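Local coordinates for LysM domain protein (Mycobacterium smegmatis, PDB 4OIT) that binds mannose as a bacterial lectin of the beta-prism II fold and forms a domain-swapped dimer, at residues 50-55 against 69-74. Residues are numbered along the deposited sequence; the frame is centred on the assembly and turned at random.
Sequences GQDVVR and AEKPVW. With MAN (alpha-D-mannopyranose), chain F.
Asp52 meets the 69-74 segment twice, once through its backbone and once through its carboxylate. Asp52 O accepts a hydrogen bond from Ala69 N at 3.0 Å. The carboxylate forms a salt bridge with Lys71, in which Asp52 OD2 lies 3.2 Å from Lys71 NZ. As a hydrogen bond this pair is weak. OD2 is just as near the last methylene of the lysine, so the carboxylate lies against the end of the chain and not beyond it. Lys71 starts with CG beside its own backbone N (chi1 -51°) and is extended from there, which carries the ammonium back to Asp52. The two side chains cross at about a right angle.

Val54 supplies the apolar part. Val54 CG1 sits 3.4 Å from Ala69 CB, tighter than usual for two methyls. With chi1 at -65°, Val54 CG2 falls between the backbone N and the carbonyl carbon and reaches Ala69 N and CA, both at 3.6 Å. Both methyls thus press on the same side of Ala69.

The chain leaves strand 64-68 at Ala69, next to the start of strand 53-58. Val54 and Arg55 form a classic beta bulge opposite Tyr67 on strand 64-68. Past Lys71 the chain crosses to the second subunit, where Pro72 and Trp74 extend an antiparallel sheet, consistent with the domain swap. Pro72 CG lies 3.6 Å from mannose O6, and Gln59, Asp61 and Tyr67 of the second subunit hydrogen-bond that sugar. Glu70 forms a salt bridge with Arg55 of the second subunit, on its strand 53-58.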
loop_
_atom_site.group_PDB
_atom_site.type_symbol
_atom_site.label_atom_id
_atom_site.label_comp_id
_atom_site.label_asym_id
_atom_site.label_seq_id
_atom_site.Cartn_x
_atom_site.Cartn_y
_atom_site.Cartn_z
ATOM N N GLY B 50 1.875 15.021 1.518
ATOM C CA GLY B 50 0.439 14.737 1.429
ATOM C C GLY B 50 0.073 13.581 0.508
ATOM O O GLY B 50 -1.109 13.311 0.293
ATOM N N GLN B 51 1.079 12.880 -0.015
ATOM C CA GLN B 51 0.850 11.795 -0.980
ATOM C C GLN B 51 1.052 10.394 -0.382
ATOM O O GLN B 51 1.219 9.422 -1.118
ATOM C CB GLN B 51 1.748 11.982 -2.207
ATOM C CG GLN B 51 1.623 13.351 -2.855
ATOM C CD GLN B 51 2.401 13.472 -4.154
ATOM O OE1 GLN B 51 2.873 12.481 -4.709
ATOM N NE2 GLN B 51 2.536 14.698 -4.645
ATOM N N ASP B 52 1.041 10.304 0.946
ATOM C CA ASP B 52 1.045 9.020 1.671
ATOM C C ASP B 52 2.259 8.120 1.398
ATOM O O ASP B 52 2.163 6.895 1.515
ATOM C CB ASP B 52 -0.239 8.238 1.369
ATOM C CG ASP B 52 -1.489 9.038 1.652
ATOM O OD1 ASP B 52 -1.600 9.591 2.767
ATOM O OD2 ASP B 52 -2.363 9.106 0.762
ATOM N N VAL B 53 3.393 8.721 1.050
ATOM C CA VAL B 53 4.614 7.957 0.803
ATOM C C VAL B 53 5.104 7.395 2.135
ATOM O O VAL B 53 5.278 8.142 3.095
ATOM C CB VAL B 53 5.715 8.823 0.156
ATOM C CG1 VAL B 53 7.014 8.041 0.004
ATOM C CG2 VAL B 53 5.257 9.340 -1.200
ATOM N N VAL B 54 5.311 6.079 2.188
ATOM C CA VAL B 54 5.764 5.411 3.421
ATOM C C VAL B 54 7.143 4.754 3.321
ATOM O O VAL B 54 7.718 4.367 4.339
ATOM C CB VAL B 54 4.744 4.367 3.928
ATOM C CG1 VAL B 54 3.452 5.060 4.335
ATOM C CG2 VAL B 54 4.489 3.277 2.890
ATOM N N ARG B 55 7.663 4.612 2.107
ATOM C CA ARG B 55 9.044 4.173 1.922
ATOM C C ARG B 55 9.630 4.703 0.623
ATOM O O ARG B 55 8.903 5.056 -0.307
ATOM C CB ARG B 55 9.156 2.644 1.977
ATOM C CG ARG B 55 8.614 1.909 0.761
ATOM C CD ARG B 55 8.890 0.416 0.866
ATOM N NE ARG B 55 8.356 -0.326 -0.277
ATOM C CZ ARG B 55 7.070 -0.622 -0.460
ATOM N NH1 ARG B 55 6.146 -0.241 0.419
ATOM N NH2 ARG B 55 6.704 -1.304 -1.539
ATOM N N ALA B 69 1.605 4.039 0.884
ATOM C CA ALA B 69 1.059 2.957 1.692
ATOM C C ALA B 69 -0.192 2.432 1.018
ATOM O O ALA B 69 -0.785 3.104 0.169
ATOM C CB ALA B 69 0.723 3.438 3.090
ATOM N N GLU B 70 -0.591 1.227 1.399
ATOM C CA GLU B 70 -1.889 0.706 1.008
ATOM C C GLU B 70 -2.922 1.473 1.814
ATOM O O GLU B 70 -2.893 1.452 3.045
ATOM C CB GLU B 70 -1.981 -0.791 1.283
ATOM C CG GLU B 70 -1.006 -1.610 0.451
ATOM C CD GLU B 70 -1.064 -3.091 0.759
ATOM O OE1 GLU B 70 -1.163 -3.459 1.950
ATOM O OE2 GLU B 70 -1.012 -3.898 -0.197
ATOM N N LYS B 71 -3.803 2.178 1.115
ATOM C CA LYS B 71 -4.797 3.037 1.752
ATOM C C LYS B 71 -6.112 2.283 1.940
ATOM O O LYS B 71 -6.614 1.672 0.993
ATOM C CB LYS B 71 -5.045 4.293 0.909
ATOM C CG LYS B 71 -3.780 5.039 0.509
ATOM C CD LYS B 71 -4.066 6.145 -0.497
ATOM C CE LYS B 71 -2.791 6.606 -1.194
ATOM N NZ LYS B 71 -3.000 7.805 -2.056
ATOM N N PRO B 72 -6.677 2.321 3.162
ATOM C CA PRO B 72 -7.993 1.739 3.365
ATOM C C PRO B 72 -9.071 2.644 2.775
ATOM O O PRO B 72 -9.157 3.813 3.145
ATOM C CB PRO B 72 -8.112 1.666 4.888
ATOM C CG PRO B 72 -7.269 2.788 5.384
ATOM C CD PRO B 72 -6.151 2.946 4.391
ATOM N N VAL B 73 -9.867 2.103 1.858
ATOM C CA VAL B 73 -10.928 2.869 1.181
ATOM C C VAL B 73 -12.348 2.421 1.552
ATOM O O VAL B 73 -13.314 3.132 1.285
ATOM C CB VAL B 73 -10.758 2.852 -0.354
ATOM C CG1 VAL B 73 -9.473 3.571 -0.747
ATOM C CG2 VAL B 73 -10.788 1.431 -0.911
ATOM N N TRP B 74 -12.469 1.234 2.141
ATOM C CA TRP B 74 -13.721 0.786 2.742
ATOM C C TRP B 74 -13.431 -0.178 3.881
ATOM O O TRP B 74 -12.469 -0.946 3.834
ATOM C CB TRP B 74 -14.619 0.100 1.709
ATOM C CG TRP B 74 -16.034 -0.101 2.179
ATOM C CD1 TRP B 74 -17.091 0.731 1.964
ATOM C CD2 TRP B 74 -16.545 -1.208 2.939
ATOM N NE1 TRP B 74 -18.227 0.217 2.541
ATOM C CE2 TRP B 74 -17.920 -0.973 3.146
ATOM C CE3 TRP B 74 -15.972 -2.374 3.464
ATOM C CZ2 TRP B 74 -18.735 -1.860 3.856
ATOM C CZ3 TRP B 74 -16.783 -3.256 4.171
ATOM C CH2 TRP B 74 -18.149 -2.993 4.360
HETATM C C1 MAN F . -8.019 0.636 11.886
HETATM C C2 MAN F . -7.134 -0.605 11.747
HETATM C C3 MAN F . -6.398 -0.537 10.408
HETATM C C4 MAN F . -7.347 -0.216 9.259
HETATM C C5 MAN F . -8.166 1.032 9.604
HETATM C C6 MAN F . -9.130 1.381 8.484
HETATM O O1 MAN F . -7.159 1.675 12.404
HETATM O O2 MAN F . -7.964 -1.744 11.752
HETATM O O3 MAN F . -5.747 -1.756 10.128
HETATM O O4 MAN F . -6.598 -0.001 8.085
HETATM O O5 MAN F . -8.943 0.778 10.806
HETATM O O6 MAN F . -9.240 2.786 8.454
#